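2-hydroxyhepta-2,4-diene-1,7-dioate isomerase (Mycobacterium marinum, PDB 3QDF) probably acts as a metal-dependent isomerase or hydrolase of the fumarylacetoacetate hydrolase family, and binds zinc ions. Local coordinates at residues Pro92-Lys97 with Glu218-Val223; Cys175-Trp180 with Gly229-Thr234. All coordinates share one frame; numbering follows the deposited sequence.

Contact 1: Pro92-Lys97 with Glu218-Val223; sequences PVIFLK and EWISAV. With EDO (1,2-ethanediol), chain F.
Pro92 lies flat against the indole of Trp219, its CD 3.8 Å from the centroid of the six-membered ring and 15° off the ring normal. This is a CH-pi contact: the C-H bonds beside a proline nitrogen are slightly polarised and suit the electron-rich face of a tryptophan. Pro92 CG extends the cover, lying 3.7 Å from Trp219 CG. With CG anti to its backbone N (chi1 -178°), Trp219 carries the indole out from helix 213-223 to meet the proline. Ile94 comes in at the ring's edge, near its plane, where its CG2 is 3.6 Å from Trp219 CD1; the same methyl reaches Ile220 CG1 at 4.0 Å. Beta-branching puts this methyl close to the backbone, where it can touch both helix side chains. In this fumarylacetoacetate hydrolase-type domain the contact sets helix 213-223 against the start of strand 94-97 and the loop leading into it. Strand 94-97 pairs with strand 67-70, and Ile220 also packs on Val68 there. One water donates to Pro92 O (2.7 Å) and accepts from Ile94 N. It also accepts from Trp219 NE1 at 3.2 Å, so the indole N-H reaches the backbone of Pro92 and Ile94 through solvent.

Contact 2: Cys175-Trp180 with Gly229-Thr234; sequences CPVGPW and GDLILT
The strands at 175-178 and 231-233 cross steeply, one above the other, with CA atoms 9.1 Å apart at Val177 and Leu231 and 9.6 Å at Cys175 and Leu233, too far for backbone pairing. Val177 and Leu231 point at one another and touch end to end through their methyls. Leu231 CD1 lies 3.8 Å from Val177 CG2, while Leu231 CD2 lies 4.0 Å from Val177 CG1, so both branches of each residue take part. The valine, with CG1 anti to its backbone N (chi1 175°), presents its two methyls as a short, broad end, and the longer leucine spans the remaining distance. Farther along, Cys175 SG meets Leu233 CD1 at 4.1 Å. Sulfur is large and polarisable, and here its contact with the leucine methyl is one of dispersion.

This is packing between strands near the centre of the whole chain, within the fumarylacetoacetate hydrolase-type part of the fold. Strand 231-233 is paired with strand 118-128, which supplies Glu121 and Glu123 to a zinc site, and strand 175-182 with strand 144-155, which supplies Asp152. Leu231 and Leu233 both rest on Ala125 of the first of these partners, and Val177 touches Thr148 of the second. Leu233 packs on Cys175 and also against Glu123 and Asp152. With only methyl groups and a thiol meeting across the two segments, the contact depends on shape and exclusion of water, and Leu233 brings an apolar surface against two of the zinc-binding carboxylate residues.

In the fold
The centres of contacts 1 and 2 lie 15 Å apart, and their segments alternate along the chain: 92-97, 175-180, 218-223, 229-234. Contact 2 sits near the middle of the chain, contact 1 toward its periphery. Helix 213-223 is followed, after a short connection, by strand 231-233, so the second halves of both contacts are consecutive elements, joined further by Ile220 CD1 packing 3.6 Å from Ile232 CG2. The first halves meet too, where Lys97 CE lies 3.5 Å from Cys175 CB. Strand 67-70 lies between strands 94-97 and 231-233, pairing with both. Lys97 and Leu233 each reach zinc-binding Asp152, the lysine by a salt bridge, so both contacts have a strand bordering the metal site.

Contact 1: Pro92-Lys97 with Glu218-Val223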
loop_
_atom_site.group_PDB
_atom_site.type_symbol
_atom_site.label_atom_id
_atom_site.label_comp_id
_atom_site.label_asym_id
_atom_site.label_seq_id
_atom_site.Cartn_x
_atom_site.Cartn_y
_atom_site.Cartn_z
ATOM N N PRO A 92 -11.476 -13.609 -9.329
ATOM C CA PRO A 92 -10.951 -12.254 -9.113
ATOM C C PRO A 92 -10.892 -11.427 -10.411
ATOM O O PRO A 92 -10.607 -11.955 -11.488
ATOM C CB PRO A 92 -9.538 -12.490 -8.560
ATOM C CG PRO A 92 -9.535 -13.904 -8.084
ATOM C CD PRO A 92 -10.506 -14.649 -8.934
ATOM N N VAL A 93 -11.204 -10.145 -10.287
ATOM C CA VAL A 93 -11.058 -9.204 -11.383
ATOM C C VAL A 93 -9.833 -8.370 -11.048
ATOM O O VAL A 93 -9.779 -7.727 -9.996
ATOM C CB VAL A 93 -12.303 -8.318 -11.545
ATOM C CG1 VAL A 93 -12.047 -7.211 -12.573
ATOM C CG2 VAL A 93 -13.493 -9.169 -11.992
ATOM N N ILE A 94 -8.836 -8.422 -11.914
ATOM C CA ILE A 94 -7.589 -7.720 -11.652
ATOM C C ILE A 94 -7.394 -6.561 -12.621
ATOM O O ILE A 94 -7.982 -6.547 -13.693
ATOM C CB ILE A 94 -6.368 -8.670 -11.652
ATOM C CG1 ILE A 94 -6.093 -9.240 -13.043
ATOM C CG2 ILE A 94 -6.568 -9.820 -10.596
ATOM C CD1 ILE A 94 -4.668 -9.761 -13.187
ATOM N N PHE A 95 -6.583 -5.588 -12.212
ATOM C CA PHE A 95 -6.219 -4.442 -13.041
ATOM C C PHE A 95 -4.869 -3.938 -12.576
ATOM O O PHE A 95 -4.347 -4.429 -11.593
ATOM C CB PHE A 95 -7.278 -3.338 -12.999
ATOM C CG PHE A 95 -7.556 -2.785 -11.614
ATOM C CD1 PHE A 95 -8.490 -3.392 -10.786
ATOM C CD2 PHE A 95 -6.896 -1.636 -11.159
ATOM C CE1 PHE A 95 -8.769 -2.875 -9.498
ATOM C CE2 PHE A 95 -7.162 -1.091 -9.877
ATOM C CZ PHE A 95 -8.102 -1.713 -9.045
ATOM N N LEU A 96 -4.307 -2.974 -13.296
ATOM C CA LEU A 96 -2.996 -2.437 -12.976
ATOM C C LEU A 96 -3.069 -0.943 -12.697
ATOM O O LEU A 96 -3.865 -0.216 -13.304
ATOM C CB LEU A 96 -2.011 -2.699 -14.133
ATOM C CG LEU A 96 -1.639 -4.160 -14.422
ATOM C CD1 LEU A 96 -0.973 -4.293 -15.768
ATOM C CD2 LEU A 96 -0.674 -4.666 -13.322
ATOM N N LYS A 97 -2.229 -0.515 -11.761
ATOM C CA LYS A 97 -1.889 0.875 -11.597
ATOM C C LYS A 97 -0.414 1.016 -11.959
ATOM O O LYS A 97 0.383 0.128 -11.618
ATOM C CB LYS A 97 -2.151 1.327 -10.161
ATOM C CG LYS A 97 -3.663 1.430 -9.821
ATOM C CD LYS A 97 -3.885 1.491 -8.291
ATOM C CE LYS A 97 -3.758 2.949 -7.732
ATOM N NZ LYS A 97 -5.064 3.743 -7.829
ATOM N N GLU A 218 -2.022 -16.611 -6.082
ATOM C CA GLU A 218 -2.176 -17.716 -7.009
ATOM C C GLU A 218 -2.766 -17.227 -8.331
ATOM O O GLU A 218 -2.231 -17.551 -9.405
ATOM C CB GLU A 218 -3.062 -18.814 -6.420
ATOM C CG GLU A 218 -3.271 -19.984 -7.369
ATOM C CD GLU A 218 -4.087 -21.080 -6.726
ATOM O OE1 GLU A 218 -5.299 -21.090 -6.931
ATOM O OE2 GLU A 218 -3.533 -21.908 -5.984
ATOM N N TRP A 219 -3.868 -16.468 -8.246
ATOM C CA TRP A 219 -4.535 -15.956 -9.435
ATOM C C TRP A 219 -3.623 -15.060 -10.282
ATOM O O TRP A 219 -3.419 -15.313 -11.476
ATOM C CB TRP A 219 -5.814 -15.206 -9.058
ATOM C CG TRP A 219 -6.569 -14.711 -10.229
ATOM C CD1 TRP A 219 -6.494 -13.455 -10.791
ATOM C CD2 TRP A 219 -7.533 -15.446 -10.996
ATOM N NE1 TRP A 219 -7.366 -13.378 -11.859
ATOM C CE2 TRP A 219 -8.006 -14.587 -12.006
ATOM C CE3 TRP A 219 -8.052 -16.759 -10.917
ATOM C CZ2 TRP A 219 -8.975 -14.990 -12.940
ATOM C CZ3 TRP A 219 -9.008 -17.166 -11.853
ATOM C CH2 TRP A 219 -9.469 -16.279 -12.842
ATOM N N ILE A 220 -3.063 -14.031 -9.661
ATOM C CA ILE A 220 -2.204 -13.086 -10.394
ATOM C C ILE A 220 -0.927 -13.754 -10.987
ATOM O O ILE A 220 -0.543 -13.464 -12.132
ATOM C CB ILE A 220 -1.826 -11.868 -9.507
ATOM C CG1 ILE A 220 -3.092 -11.080 -9.113
ATOM C CG2 ILE A 220 -0.745 -10.985 -10.198
ATOM C CD1 ILE A 220 -2.861 -9.997 -8.008
ATOM N N SER A 221 -0.278 -14.632 -10.214
ATOM C CA SER A 221 0.994 -15.221 -10.658
ATOM C C SER A 221 0.782 -16.293 -11.747
ATOM O O SER A 221 1.740 -16.697 -12.440
ATOM C CB SER A 221 1.784 -15.783 -9.477
ATOM O OG SER A 221 1.206 -16.999 -9.030
ATOM N N ALA A 222 -0.465 -16.743 -11.908
ATOM C CA ALA A 222 -0.838 -17.580 -13.052
ATOM C C ALA A 222 -0.964 -16.751 -14.346
ATOM O O ALA A 222 -0.945 -17.311 -15.445
ATOM C CB ALA A 222 -2.153 -18.355 -12.780
ATOM N N VAL A 223 -1.131 -15.439 -14.201
ATOM C CA VAL A 223 -1.237 -14.515 -15.329
ATOM C C VAL A 223 0.163 -13.953 -15.669
ATOM O O VAL A 223 0.643 -14.063 -16.799
ATOM C CB VAL A 223 -2.204 -13.345 -15.001
ATOM C CG1 VAL A 223 -2.245 -12.332 -16.151
ATOM C CG2 VAL A 223 -3.634 -13.887 -14.713
HETATM C C1 EDO F . 3.211 -17.812 -16.308
HETATM O O1 EDO F . 2.265 -17.984 -15.258
HETATM C C2 EDO F . 3.208 -16.327 -16.587
HETATM O O2 EDO F . 2.422 -16.096 -17.762
HETATM O O HOH W 1 -8.937 -11.111 -13.418
#

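Contact 2: Cys175-Trp180 with Gly229-Thr234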
loop_
_atom_site.group_PDB
_atom_site.type_symbol
_atom_site.label_atom_id
_atom_site.label_comp_id
_atom_site.label_asym_id
_atom_site.label_seq_id
_atom_site.Cartn_x
_atom_site.Cartn_y
_atom_site.Cartn_z
ATOM N N CYS A 175 -1.709 6.275 -5.953
ATOM C CA CYS A 175 -1.369 5.042 -5.231
ATOM C C CYS A 175 -0.465 5.316 -3.990
ATOM O O CYS A 175 0.667 4.871 -3.936
ATOM C CB CYS A 175 -0.775 3.979 -6.169
ATOM S SG CYS A 175 -0.790 2.328 -5.410
ATOM N N PRO A 176 -0.986 6.055 -2.992
ATOM C CA PRO A 176 -0.239 6.121 -1.740
ATOM C C PRO A 176 0.056 4.715 -1.217
ATOM O O PRO A 176 -0.809 3.818 -1.319
ATOM C CB PRO A 176 -1.207 6.825 -0.785
ATOM C CG PRO A 176 -2.085 7.664 -1.679
ATOM C CD PRO A 176 -2.239 6.832 -2.948
ATOM N N VAL A 177 1.257 4.516 -0.671
ATOM C CA VAL A 177 1.633 3.200 -0.105
ATOM C C VAL A 177 2.522 3.453 1.080
ATOM O O VAL A 177 3.368 4.344 1.043
ATOM C CB VAL A 177 2.459 2.336 -1.113
ATOM C CG1 VAL A 177 2.948 1.040 -0.457
ATOM C CG2 VAL A 177 1.666 2.038 -2.368
ATOM N N GLY A 178 2.352 2.667 2.132
ATOM C CA GLY A 178 3.190 2.774 3.321
ATOM C C GLY A 178 2.357 2.471 4.553
ATOM O O GLY A 178 1.255 1.928 4.440
ATOM N N PRO A 179 2.859 2.833 5.747
ATOM C CA PRO A 179 4.088 3.557 6.013
ATOM C C PRO A 179 5.360 2.703 5.902
ATOM O O PRO A 179 6.464 3.250 5.805
ATOM C CB PRO A 179 3.896 4.009 7.471
ATOM C CG PRO A 179 3.078 2.940 8.069
ATOM C CD PRO A 179 2.121 2.530 6.991
ATOM N N TRP A 180 5.201 1.382 5.940
ATOM C CA TRP A 180 6.326 0.429 5.931
ATOM C C TRP A 180 5.731 -0.944 5.702
ATOM O O TRP A 180 4.503 -1.112 5.727
ATOM C CB TRP A 180 7.131 0.447 7.254
ATOM C CG TRP A 180 6.272 0.592 8.463
ATOM C CD1 TRP A 180 5.326 -0.297 8.911
ATOM C CD2 TRP A 180 6.247 1.702 9.378
ATOM N NE1 TRP A 180 4.711 0.199 10.042
ATOM C CE2 TRP A 180 5.257 1.422 10.347
ATOM C CE3 TRP A 180 6.944 2.914 9.456
ATOM C CZ2 TRP A 180 4.958 2.301 11.377
ATOM C CZ3 TRP A 180 6.643 3.794 10.489
ATOM C CH2 TRP A 180 5.662 3.479 11.438
ATOM N N GLY A 229 9.430 -6.639 -4.826
ATOM C CA GLY A 229 8.996 -5.263 -4.736
ATOM C C GLY A 229 7.644 -4.982 -5.367
ATOM O O GLY A 229 7.046 -3.955 -5.060
ATOM N N ASP A 230 7.149 -5.873 -6.232
ATOM C CA ASP A 230 5.795 -5.703 -6.776
ATOM C C ASP A 230 4.745 -5.572 -5.679
ATOM O O ASP A 230 4.805 -6.246 -4.668
ATOM C CB ASP A 230 5.400 -6.800 -7.769
ATOM C CG ASP A 230 6.062 -6.617 -9.147
ATOM O OD1 ASP A 230 6.693 -5.557 -9.395
ATOM O OD2 ASP A 230 5.963 -7.542 -9.988
ATOM N N LEU A 231 3.790 -4.675 -5.890
ATOM C CA LEU A 231 2.720 -4.464 -4.946
ATOM C C LEU A 231 1.450 -5.078 -5.463
ATOM O O LEU A 231 1.167 -5.014 -6.664
ATOM C CB LEU A 231 2.489 -2.973 -4.807
ATOM C CG LEU A 231 3.327 -2.285 -3.749
ATOM C CD1 LEU A 231 3.445 -0.793 -4.138
ATOM C CD2 LEU A 231 2.609 -2.482 -2.389
ATOM N N ILE A 232 0.690 -5.692 -4.560
ATOM C CA ILE A 232 -0.639 -6.157 -4.878
ATOM C C ILE A 232 -1.640 -5.519 -3.907
ATOM O O ILE A 232 -1.566 -5.746 -2.688
ATOM C CB ILE A 232 -0.765 -7.700 -4.797
ATOM C CG1 ILE A 232 0.177 -8.393 -5.810
ATOM C CG2 ILE A 232 -2.225 -8.111 -5.045
ATOM C CD1 ILE A 232 0.334 -9.891 -5.578
ATOM N N LEU A 233 -2.573 -4.726 -4.443
ATOM C CA LEU A 233 -3.677 -4.171 -3.636
ATOM C C LEU A 233 -4.858 -5.134 -3.653
ATOM O O LEU A 233 -5.392 -5.456 -4.725
ATOM C CB LEU A 233 -4.096 -2.800 -4.152
ATOM C CG LEU A 233 -3.049 -1.686 -4.315
ATOM C CD1 LEU A 233 -3.798 -0.362 -4.652
ATOM C CD2 LEU A 233 -2.163 -1.536 -3.071
ATOM N N THR A 234 -5.298 -5.546 -2.473
ATOM C CA THR A 234 -6.199 -6.695 -2.339
ATOM C C THR A 234 -7.699 -6.368 -2.274
ATOM O O THR A 234 -8.521 -7.251 -1.987
ATOM C CB THR A 234 -5.812 -7.554 -1.143
ATOM O OG1 THR A 234 -6.052 -6.830 0.069
ATOM C CG2 THR A 234 -4.322 -7.954 -1.221
#